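Local atomic coordinates of putative endoribonuclease (Klebsiella pneumoniae, PDB entry 3LYB), a protein that probably acts as an endoribonuclease or a related enzyme of the YjgF-like family, though its substrate is not established. Residues 28-33 against 137-142. Numbering follows the deposited sequence.
Sequences GIIPVN and ATVLIE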
ATOM      1  N   GLY B  28      27.085  -4.109  17.128  1.00 39.60           N
ATOM      2  CA  GLY B  28      26.628  -4.480  15.771  1.00 37.65           C
ATOM      3  C   GLY B  28      27.368  -3.629  14.769  1.00 36.49           C
ATOM      4  O   GLY B  28      27.526  -2.426  14.957  1.00 36.44           O
ATOM      5  N   ILE B  29      27.881  -4.248  13.723  1.00 36.06           N
ATOM      6  CA  ILE B  29      28.685  -3.496  12.751  1.00 35.44           C
ATOM      7  C   ILE B  29      27.956  -3.303  11.420  1.00 34.96           C
ATOM      8  O   ILE B  29      27.281  -4.196  10.932  1.00 33.94           O
ATOM      9  CB  ILE B  29      30.114  -4.086  12.595  1.00 35.44           C
ATOM     10  CG1 ILE B  29      30.981  -3.581  13.753  1.00 35.49           C
ATOM     11  CG2 ILE B  29      30.763  -3.678  11.240  1.00 34.98           C
ATOM     12  CD1 ILE B  29      32.207  -4.424  14.050  1.00 36.48           C
ATOM     13  N   ILE B  30      28.082  -2.109  10.868  1.00 35.59           N
ATOM     14  CA  ILE B  30      27.476  -1.775   9.596  1.00 37.06           C
ATOM     15  C   ILE B  30      28.552  -1.383   8.564  1.00 38.40           C
ATOM     16  O   ILE B  30      29.655  -0.995   8.936  1.00 38.48           O
ATOM     17  CB  ILE B  30      26.434  -0.647   9.765  1.00 36.88           C
ATOM     18  CG1 ILE B  30      26.960   0.418  10.714  1.00 36.67           C
ATOM     19  CG2 ILE B  30      25.114  -1.204  10.299  1.00 36.29           C
ATOM     20  CD1 ILE B  30      26.478   1.818  10.346  1.00 39.05           C
ATOM     21  N   PRO B  31      28.238  -1.470   7.258  1.00 40.06           N
ATOM     22  CA  PRO B  31      29.265  -1.187   6.243  1.00 41.26           C
ATOM     23  C   PRO B  31      29.507   0.303   5.987  1.00 43.20           C
ATOM     24  O   PRO B  31      29.199   0.803   4.908  1.00 43.00           O
ATOM     25  CB  PRO B  31      28.696  -1.847   5.002  1.00 41.39           C
ATOM     26  CG  PRO B  31      27.207  -1.745   5.190  1.00 40.96           C
ATOM     27  CD  PRO B  31      26.948  -1.866   6.657  1.00 39.98           C
ATOM     28  N   VAL B  32      30.054   1.004   6.976  1.00 45.70           N
ATOM     29  CA  VAL B  32      30.416   2.395   6.800  1.00 48.96           C
ATOM     30  C   VAL B  32      31.911   2.570   6.890  1.00 51.51           C
ATOM     31  O   VAL B  32      32.583   1.905   7.695  1.00 51.61           O
ATOM     32  CB  VAL B  32      29.779   3.324   7.854  1.00 48.95           C
ATOM     33  CG1 VAL B  32      28.265   3.136   7.898  1.00 48.92           C
ATOM     34  CG2 VAL B  32      30.423   3.110   9.242  1.00 50.32           C
ATOM     35  N   ASN B  33      32.429   3.481   6.068  1.00 54.72           N
ATOM     36  CA  ASN B  33      33.824   3.878   6.171  1.00 57.62           C
ATOM     37  C   ASN B  33      34.035   4.652   7.479  1.00 59.16           C
ATOM     38  O   ASN B  33      33.359   5.661   7.704  1.00 59.58           O
ATOM     39  CB  ASN B  33      34.224   4.722   4.966  1.00 58.07           C
ATOM     40  CG  ASN B  33      35.539   4.269   4.353  1.00 59.88           C
ATOM     41  OD1 ASN B  33      36.507   3.996   5.070  1.00 61.54           O
ATOM     42  ND2 ASN B  33      35.576   4.184   3.015  1.00 61.05           N
ATOM     43  N   ALA B 137      18.364   3.537   5.121  1.00 30.49           N
ATOM     44  CA  ALA B 137      17.828   2.371   4.440  1.00 30.37           C
ATOM     45  C   ALA B 137      18.751   1.717   3.429  1.00 30.18           C
ATOM     46  O   ALA B 137      18.508   0.588   3.064  1.00 30.89           O
ATOM     47  CB  ALA B 137      16.447   2.667   3.792  1.00 29.73           C
ATOM     48  N   THR B 138      19.794   2.392   2.972  1.00 30.14           N
ATOM     49  CA  THR B 138      20.765   1.753   2.059  1.00 30.55           C
ATOM     50  C   THR B 138      21.677   0.682   2.727  1.00 30.35           C
ATOM     51  O   THR B 138      22.437  -0.034   2.025  1.00 31.27           O
ATOM     52  CB  THR B 138      21.687   2.793   1.309  1.00 30.58           C
ATOM     53  OG1 THR B 138      22.532   3.442   2.254  1.00 30.17           O
ATOM     54  CG2 THR B 138      20.858   3.850   0.554  1.00 30.44           C
ATOM     55  N   VAL B 139      21.621   0.571   4.052  1.00 28.26           N
ATOM     56  CA  VAL B 139      22.378  -0.461   4.729  1.00 27.54           C
ATOM     57  C   VAL B 139      21.590  -1.779   4.698  1.00 27.57           C
ATOM     58  O   VAL B 139      20.508  -1.875   5.253  1.00 28.30           O
ATOM     59  CB  VAL B 139      22.765   0.001   6.163  1.00 27.73           C
ATOM     60  CG1 VAL B 139      23.114  -1.157   7.077  1.00 26.60           C
ATOM     61  CG2 VAL B 139      23.896   1.017   6.094  1.00 25.82           C
ATOM     62  N   LEU B 140      22.147  -2.789   4.049  1.00 27.34           N
ATOM     63  CA  LEU B 140      21.442  -4.036   3.748  1.00 27.50           C
ATOM     64  C   LEU B 140      21.704  -5.193   4.715  1.00 27.44           C
ATOM     65  O   LEU B 140      20.954  -6.181   4.734  1.00 27.52           O
ATOM     66  CB  LEU B 140      21.803  -4.501   2.340  1.00 27.37           C
ATOM     67  CG  LEU B 140      21.600  -3.522   1.182  1.00 27.79           C
ATOM     68  CD1 LEU B 140      22.254  -4.084  -0.104  1.00 27.14           C
ATOM     69  CD2 LEU B 140      20.138  -3.327   0.979  1.00 25.11           C
ATOM     70  N   ILE B 141      22.750  -5.061   5.520  1.00 27.25           N
ATOM     71  CA  ILE B 141      23.214  -6.138   6.385  1.00 27.58           C
ATOM     72  C   ILE B 141      23.905  -5.522   7.589  1.00 28.33           C
ATOM     73  O   ILE B 141      24.632  -4.559   7.459  1.00 29.42           O
ATOM     74  CB  ILE B 141      24.179  -7.097   5.621  1.00 27.42           C
ATOM     75  CG1 ILE B 141      24.767  -8.159   6.543  1.00 25.70           C
ATOM     76  CG2 ILE B 141      25.328  -6.326   4.931  1.00 28.03           C
ATOM     77  CD1 ILE B 141      23.886  -9.336   6.780  1.00 22.88           C
ATOM     78  N   GLU B 142      23.646  -6.040   8.771  1.00 29.19           N
ATOM     79  CA  GLU B 142      24.383  -5.603   9.942  1.00 30.43           C
ATOM     80  C   GLU B 142      24.625  -6.831  10.800  1.00 31.14           C
ATOM     81  O   GLU B 142      23.669  -7.569  11.091  1.00 31.35           O
ATOM     82  CB  GLU B 142      23.608  -4.556  10.736  1.00 30.19           C
ATOM     83  CG  GLU B 142      24.032  -4.543  12.197  1.00 31.90           C
ATOM     84  CD  GLU B 142      23.621  -3.304  12.958  1.00 34.60           C
ATOM     85  OE1 GLU B 142      22.987  -2.413  12.354  1.00 34.99           O
ATOM     86  OE2 GLU B 142      23.934  -3.220  14.176  1.00 35.56           O
TER
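Beside the start of strand 141-148, in the mixed sheet of this YjgF-like chain, runs the loop that follows the antiparallel neighbour, strand 23-26, and G28, I30 and P31 meet E142, I141 and V139 there. I29 is joined to V143, one residue beyond 137-142, by backbone hydrogen bonding, and next to it I29 O accepts a CA-H...O contact from E142 CA at 3.4 Å, with 134° at the hydrogen. The side chain of E142 does most of the touching. Its CG is anti to the backbone N (chi1 155°) and the chain stays extended, which carries the carboxylate along the loop to G28, where OE2 comes to 3.4 Å from G28 CA. The other oxygen, OE1, approaches I30 CG2, while CB of E142 lies 3.7 Å from that same methyl; the two side chains pass at a slant. I30 CG2 also meets V139 CG1 at 3.8 Å. That valine methyl, anti to the backbone N, reaches P31 CD as well, at 3.9 Å, and so sits against both loop residues. P31 CD in turn lies 3.6 Å from I141 O. At P31 the loop folds into an inverse gamma turn, closed by V32 N donating to I30 O at 2.8 Å, and the proline ring rests on Q72 of helix 60-85. M133 of strand 132-133 packs on V139 and E142, and V127 of a second subunit also touches E142. Methyl and ring carbons thus join the turn to V139, whereas the E142 carboxylate oxygens face carbon atoms of the loop, I30 CG2 and G28 CA; with no conventional hydrogen bond between the two segments, van der Waals packing and one CA-H...O contact carry the association.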